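Uncharacterized protein (Thermus thermophilus HB8, PDB 6SCE) is a CRISPR defence DNA nuclease of Type III systems, switched on when cyclic oligoadenylate binds, probably through its CARF-type domains. Local coordinates at residues L348-A362 and T383-R395. Sequence-based numbering, arbitrary orientation.
Sequences LSGPWALREVRDLLA and TTAMALGLYLALR. With nucleotides of chain B.
Helices 354-362 and 384-393 run roughly parallel, crossing at -31° with axes 7.3 Å apart, and L354 and G389 bring their CA atoms within 4.4 Å. They follow the parallel strands 342-347 and 375-378, an arrangement that, with the bound nucleotide, is consistent with a Rossmann-like CARF domain. The close approach depends on G389: a CB there would clash with L354 O and V357 CB, and its bare CA instead lies 3.5 Å from L354 O in a CA-H...O contact. L354 enters as a knob into the hole formed by A385, L388, G389 and L392. Its CD1 reaches L388 CB and CD2 meets L392 CD1, a fork set by chi1 of 177°, which turns CG away from the backbone N. On the flank facing strand 316-321, V357 lays CG1 over the G389-L390 peptide, and L361 CD1 touches L390 CD1. Farther along, A393 CB packs against L361 CB and the backbone at A362 N and R358 O. The aliphatic part of R358 crosses L392, leaving its guanidinium to pair with D359 and E128.

At the N-terminal end the contact opens onto the bound adenosine nucleotide A3 of chain B. T383, the N-cap of its helix, is held at chi1 63°, from where OG1 donates to P351 O, in the carbonyl plane, and accepts from M386 N. A valine in its place would probably leave P351 O and M386 N without this shared partner, loosening the join between loop and helix start beside the ligand. Over one face of the adenine lie T383 CG2, above C4 and 3.6 Å from the ribose O4', P351 CB near N6, and SE of M386, a selenomethionine here, nearest C2. The phosphate meets the start of the helix, where T384 N donates to OP1 of A3 of chain B at 2.8 Å.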
# COMPACT_ATOMS: atom_id res chain seq x y z
N LEU A 348 3.01 -18.11 -8.21
CA LEU A 348 3.59 -17.80 -9.53
C LEU A 348 5.10 -17.86 -9.42
O LEU A 348 5.64 -17.68 -8.34
CB LEU A 348 3.18 -16.41 -10.01
CG LEU A 348 1.69 -16.14 -10.00
CD1 LEU A 348 1.47 -14.68 -10.43
CD2 LEU A 348 0.90 -17.11 -10.89
N SER A 349 5.78 -18.14 -10.54
CA SER A 349 7.23 -18.12 -10.59
C SER A 349 7.75 -16.73 -10.24
O SER A 349 8.78 -16.61 -9.59
CB SER A 349 7.73 -18.52 -11.99
OG SER A 349 7.27 -19.81 -12.33
N GLY A 350 7.03 -15.69 -10.64
CA GLY A 350 7.43 -14.34 -10.28
C GLY A 350 6.37 -13.32 -10.69
O GLY A 350 5.36 -13.67 -11.29
N PRO A 351 6.64 -12.04 -10.39
CA PRO A 351 5.62 -11.01 -10.64
C PRO A 351 5.38 -10.72 -12.10
O PRO A 351 4.43 -10.02 -12.44
CB PRO A 351 6.16 -9.79 -9.89
CG PRO A 351 7.63 -10.01 -9.76
CD PRO A 351 7.73 -11.53 -9.55
N TRP A 352 6.23 -11.25 -12.98
CA TRP A 352 6.07 -11.12 -14.42
C TRP A 352 5.17 -12.17 -15.01
O TRP A 352 4.93 -12.13 -16.21
CB TRP A 352 7.45 -11.26 -15.11
CG TRP A 352 8.06 -12.63 -14.79
CD1 TRP A 352 7.82 -13.82 -15.44
CD2 TRP A 352 8.96 -12.93 -13.72
NE1 TRP A 352 8.51 -14.84 -14.82
CE2 TRP A 352 9.23 -14.32 -13.78
CE3 TRP A 352 9.59 -12.16 -12.74
CZ2 TRP A 352 10.09 -14.95 -12.89
CZ3 TRP A 352 10.44 -12.80 -11.85
CH2 TRP A 352 10.68 -14.18 -11.93
N ALA A 353 4.67 -13.10 -14.21
CA ALA A 353 4.13 -14.36 -14.77
C ALA A 353 2.66 -14.29 -15.19
O ALA A 353 1.81 -15.02 -14.69
CB ALA A 353 4.37 -15.49 -13.81
N LEU A 354 2.41 -13.39 -16.14
CA LEU A 354 1.09 -13.16 -16.70
C LEU A 354 0.53 -14.47 -17.26
O LEU A 354 -0.60 -14.83 -17.00
CB LEU A 354 1.22 -12.13 -17.81
CG LEU A 354 -0.02 -11.78 -18.59
CD1 LEU A 354 0.13 -10.41 -19.22
CD2 LEU A 354 -0.36 -12.83 -19.65
N ARG A 355 1.36 -15.20 -18.00
CA ARG A 355 0.85 -16.44 -18.63
C ARG A 355 0.55 -17.55 -17.65
O ARG A 355 -0.38 -18.34 -17.87
CB ARG A 355 1.81 -16.90 -19.72
CG ARG A 355 1.82 -15.94 -20.90
CD ARG A 355 2.75 -16.35 -22.05
NE ARG A 355 4.16 -16.41 -21.67
CZ ARG A 355 4.80 -17.50 -21.24
NH1 ARG A 355 6.09 -17.44 -20.93
NH2 ARG A 355 4.17 -18.67 -21.11
N GLU A 356 1.30 -17.60 -16.55
CA GLU A 356 0.98 -18.54 -15.48
C GLU A 356 -0.36 -18.25 -14.84
O GLU A 356 -1.13 -19.16 -14.55
CB GLU A 356 2.06 -18.55 -14.39
CG GLU A 356 3.40 -19.08 -14.89
CD GLU A 356 4.45 -19.18 -13.81
OE1 GLU A 356 4.11 -19.01 -12.62
OE2 GLU A 356 5.63 -19.43 -14.13
N VAL A 357 -0.66 -16.98 -14.58
CA VAL A 357 -1.97 -16.66 -14.01
C VAL A 357 -3.08 -17.10 -14.96
O VAL A 357 -4.06 -17.72 -14.53
CB VAL A 357 -2.13 -15.14 -13.70
CG1 VAL A 357 -3.53 -14.89 -13.18
CG2 VAL A 357 -1.09 -14.68 -12.70
N ARG A 358 -2.94 -16.73 -16.23
CA ARG A 358 -3.92 -17.06 -17.24
C ARG A 358 -4.14 -18.58 -17.30
O ARG A 358 -5.28 -19.05 -17.29
CB ARG A 358 -3.48 -16.54 -18.61
CG ARG A 358 -4.55 -16.68 -19.71
CD ARG A 358 -3.96 -16.45 -21.10
NE ARG A 358 -2.83 -17.37 -21.25
CZ ARG A 358 -1.72 -17.14 -21.95
NH1 ARG A 358 -1.53 -16.01 -22.61
NH2 ARG A 358 -0.77 -18.07 -21.97
N ASP A 359 -3.05 -19.33 -17.34
CA ASP A 359 -3.14 -20.78 -17.54
C ASP A 359 -3.62 -21.50 -16.30
O ASP A 359 -4.34 -22.51 -16.40
CB ASP A 359 -1.81 -21.32 -18.02
CG ASP A 359 -1.50 -20.91 -19.43
OD1 ASP A 359 -2.37 -20.32 -20.12
OD2 ASP A 359 -0.36 -21.15 -19.86
N LEU A 360 -3.29 -20.97 -15.13
CA LEU A 360 -3.82 -21.51 -13.89
C LEU A 360 -5.31 -21.28 -13.78
O LEU A 360 -6.03 -22.15 -13.27
CB LEU A 360 -3.13 -20.88 -12.68
CG LEU A 360 -1.75 -21.43 -12.32
CD1 LEU A 360 -1.02 -20.46 -11.39
CD2 LEU A 360 -1.93 -22.77 -11.63
N LEU A 361 -5.78 -20.09 -14.18
CA LEU A 361 -7.17 -19.75 -13.93
C LEU A 361 -8.17 -20.06 -15.05
O LEU A 361 -9.35 -20.24 -14.75
CB LEU A 361 -7.32 -18.30 -13.44
CG LEU A 361 -6.74 -18.06 -12.05
CD1 LEU A 361 -6.78 -16.58 -11.69
CD2 LEU A 361 -7.52 -18.83 -11.01
N ALA A 362 -7.72 -20.14 -16.29
CA ALA A 362 -8.62 -20.39 -17.41
C ALA A 362 -9.52 -21.61 -17.17
O ALA A 362 -10.76 -21.51 -17.33
CB ALA A 362 -7.85 -20.50 -18.72
N THR A 383 0.77 -7.19 -9.66
CA THR A 383 1.35 -6.30 -10.65
C THR A 383 0.42 -6.21 -11.85
O THR A 383 -0.52 -6.98 -11.97
CB THR A 383 2.70 -6.85 -11.13
OG1 THR A 383 2.46 -8.10 -11.77
CG2 THR A 383 3.65 -7.00 -9.95
N THR A 384 0.67 -5.28 -12.76
CA THR A 384 -0.17 -5.18 -13.96
C THR A 384 -0.12 -6.46 -14.79
O THR A 384 -1.15 -6.93 -15.28
CB THR A 384 0.17 -3.94 -14.81
OG1 THR A 384 0.11 -2.78 -13.97
CG2 THR A 384 -0.78 -3.77 -15.92
N ALA A 385 1.06 -7.07 -14.88
CA ALA A 385 1.22 -8.36 -15.52
C ALA A 385 0.29 -9.40 -14.93
O ALA A 385 -0.39 -10.09 -15.70
CB ALA A 385 2.67 -8.84 -15.46
N MSE A 386 0.23 -9.49 -13.61
CA MSE A 386 -0.57 -10.50 -12.94
C MSE A 386 -2.05 -10.27 -13.12
O MSE A 386 -2.82 -11.19 -13.40
CB MSE A 386 -0.19 -10.58 -11.48
CG MSE A 386 1.24 -11.06 -11.22
SE MSE A 386 1.90 -10.67 -9.44
CE MSE A 386 0.58 -11.60 -8.37
N ALA A 387 -2.46 -9.02 -12.99
CA ALA A 387 -3.85 -8.65 -13.16
C ALA A 387 -4.34 -8.82 -14.60
O ALA A 387 -5.48 -9.26 -14.82
CB ALA A 387 -4.06 -7.23 -12.68
N LEU A 388 -3.52 -8.44 -15.57
CA LEU A 388 -3.85 -8.73 -16.97
C LEU A 388 -3.96 -10.24 -17.23
O LEU A 388 -4.82 -10.67 -17.99
CB LEU A 388 -2.86 -8.09 -17.91
CG LEU A 388 -2.94 -6.57 -18.00
CD1 LEU A 388 -1.92 -6.04 -18.99
CD2 LEU A 388 -4.32 -6.14 -18.40
N GLY A 389 -3.12 -11.02 -16.58
CA GLY A 389 -3.21 -12.47 -16.67
C GLY A 389 -4.52 -13.01 -16.21
O GLY A 389 -5.13 -13.92 -16.82
N LEU A 390 -5.00 -12.43 -15.11
CA LEU A 390 -6.28 -12.83 -14.59
C LEU A 390 -7.36 -12.41 -15.57
O LEU A 390 -8.25 -13.18 -15.85
CB LEU A 390 -6.52 -12.22 -13.21
CG LEU A 390 -7.96 -12.27 -12.64
CD1 LEU A 390 -8.54 -13.65 -12.69
CD2 LEU A 390 -7.92 -11.83 -11.20
N TYR A 391 -7.30 -11.19 -16.08
CA TYR A 391 -8.31 -10.74 -17.03
C TYR A 391 -8.35 -11.66 -18.27
O TYR A 391 -9.42 -11.98 -18.76
CB TYR A 391 -8.01 -9.30 -17.47
CG TYR A 391 -8.81 -8.90 -18.68
CD1 TYR A 391 -10.17 -8.66 -18.59
CD2 TYR A 391 -8.19 -8.73 -19.91
CE1 TYR A 391 -10.91 -8.29 -19.71
CE2 TYR A 391 -8.91 -8.35 -21.03
CZ TYR A 391 -10.27 -8.14 -20.93
OH TYR A 391 -10.97 -7.75 -22.07
N LEU A 392 -7.18 -12.11 -18.72
CA LEU A 392 -7.10 -12.93 -19.94
C LEU A 392 -7.60 -14.36 -19.72
O LEU A 392 -7.90 -15.07 -20.69
CB LEU A 392 -5.66 -12.93 -20.48
CG LEU A 392 -5.23 -11.59 -21.10
CD1 LEU A 392 -3.75 -11.54 -21.34
CD2 LEU A 392 -5.98 -11.29 -22.39
N ALA A 393 -7.70 -14.77 -18.47
CA ALA A 393 -8.32 -16.04 -18.10
C ALA A 393 -9.83 -16.00 -18.18
O ALA A 393 -10.48 -17.04 -18.20
CB ALA A 393 -7.93 -16.43 -16.69
N LEU A 394 -10.41 -14.79 -18.17
CA LEU A 394 -11.85 -14.66 -18.10
C LEU A 394 -12.49 -15.02 -19.44
O LEU A 394 -11.83 -15.05 -20.46
CB LEU A 394 -12.25 -13.26 -17.69
CG LEU A 394 -11.64 -12.86 -16.34
CD1 LEU A 394 -12.17 -11.49 -15.98
CD2 LEU A 394 -11.87 -13.84 -15.19
N ARG A 395 -13.77 -15.36 -19.38
CA ARG A 395 -14.59 -15.60 -20.56
C ARG A 395 -15.93 -14.94 -20.33
O ARG A 395 -16.29 -14.63 -19.18
CB ARG A 395 -14.81 -17.11 -20.77
CG ARG A 395 -13.55 -17.95 -20.90
CD ARG A 395 -12.78 -17.70 -22.18
NE ARG A 395 -11.60 -18.59 -22.25
CZ ARG A 395 -10.35 -18.29 -21.87
NH1 ARG A 395 -10.02 -17.08 -21.40
NH2 ARG A 395 -9.40 -19.20 -21.99
P A B 3 1.94 -2.04 -11.22
OP1 A B 3 2.23 -2.93 -12.41
OP2 A B 3 0.85 -1.03 -11.47
O5' A B 3 1.58 -2.95 -9.97
C5' A B 3 1.54 -2.46 -8.62
C4' A B 3 1.05 -3.59 -7.76
O4' A B 3 2.01 -4.69 -7.78
C3' A B 3 0.82 -3.26 -6.29
O3' A B 3 -0.47 -3.73 -5.96
C2' A B 3 1.94 -4.03 -5.58
O2' A B 3 1.62 -4.41 -4.25
C1' A B 3 2.07 -5.24 -6.49
N9 A B 3 3.34 -5.93 -6.38
C8 A B 3 4.59 -5.35 -6.41
N7 A B 3 5.55 -6.24 -6.31
C5 A B 3 4.90 -7.46 -6.26
C6 A B 3 5.38 -8.78 -6.17
N6 A B 3 6.68 -9.08 -6.17
N1 A B 3 4.46 -9.77 -6.16
C2 A B 3 3.16 -9.45 -6.21
N3 A B 3 2.59 -8.24 -6.28
C4 A B 3 3.53 -7.28 -6.31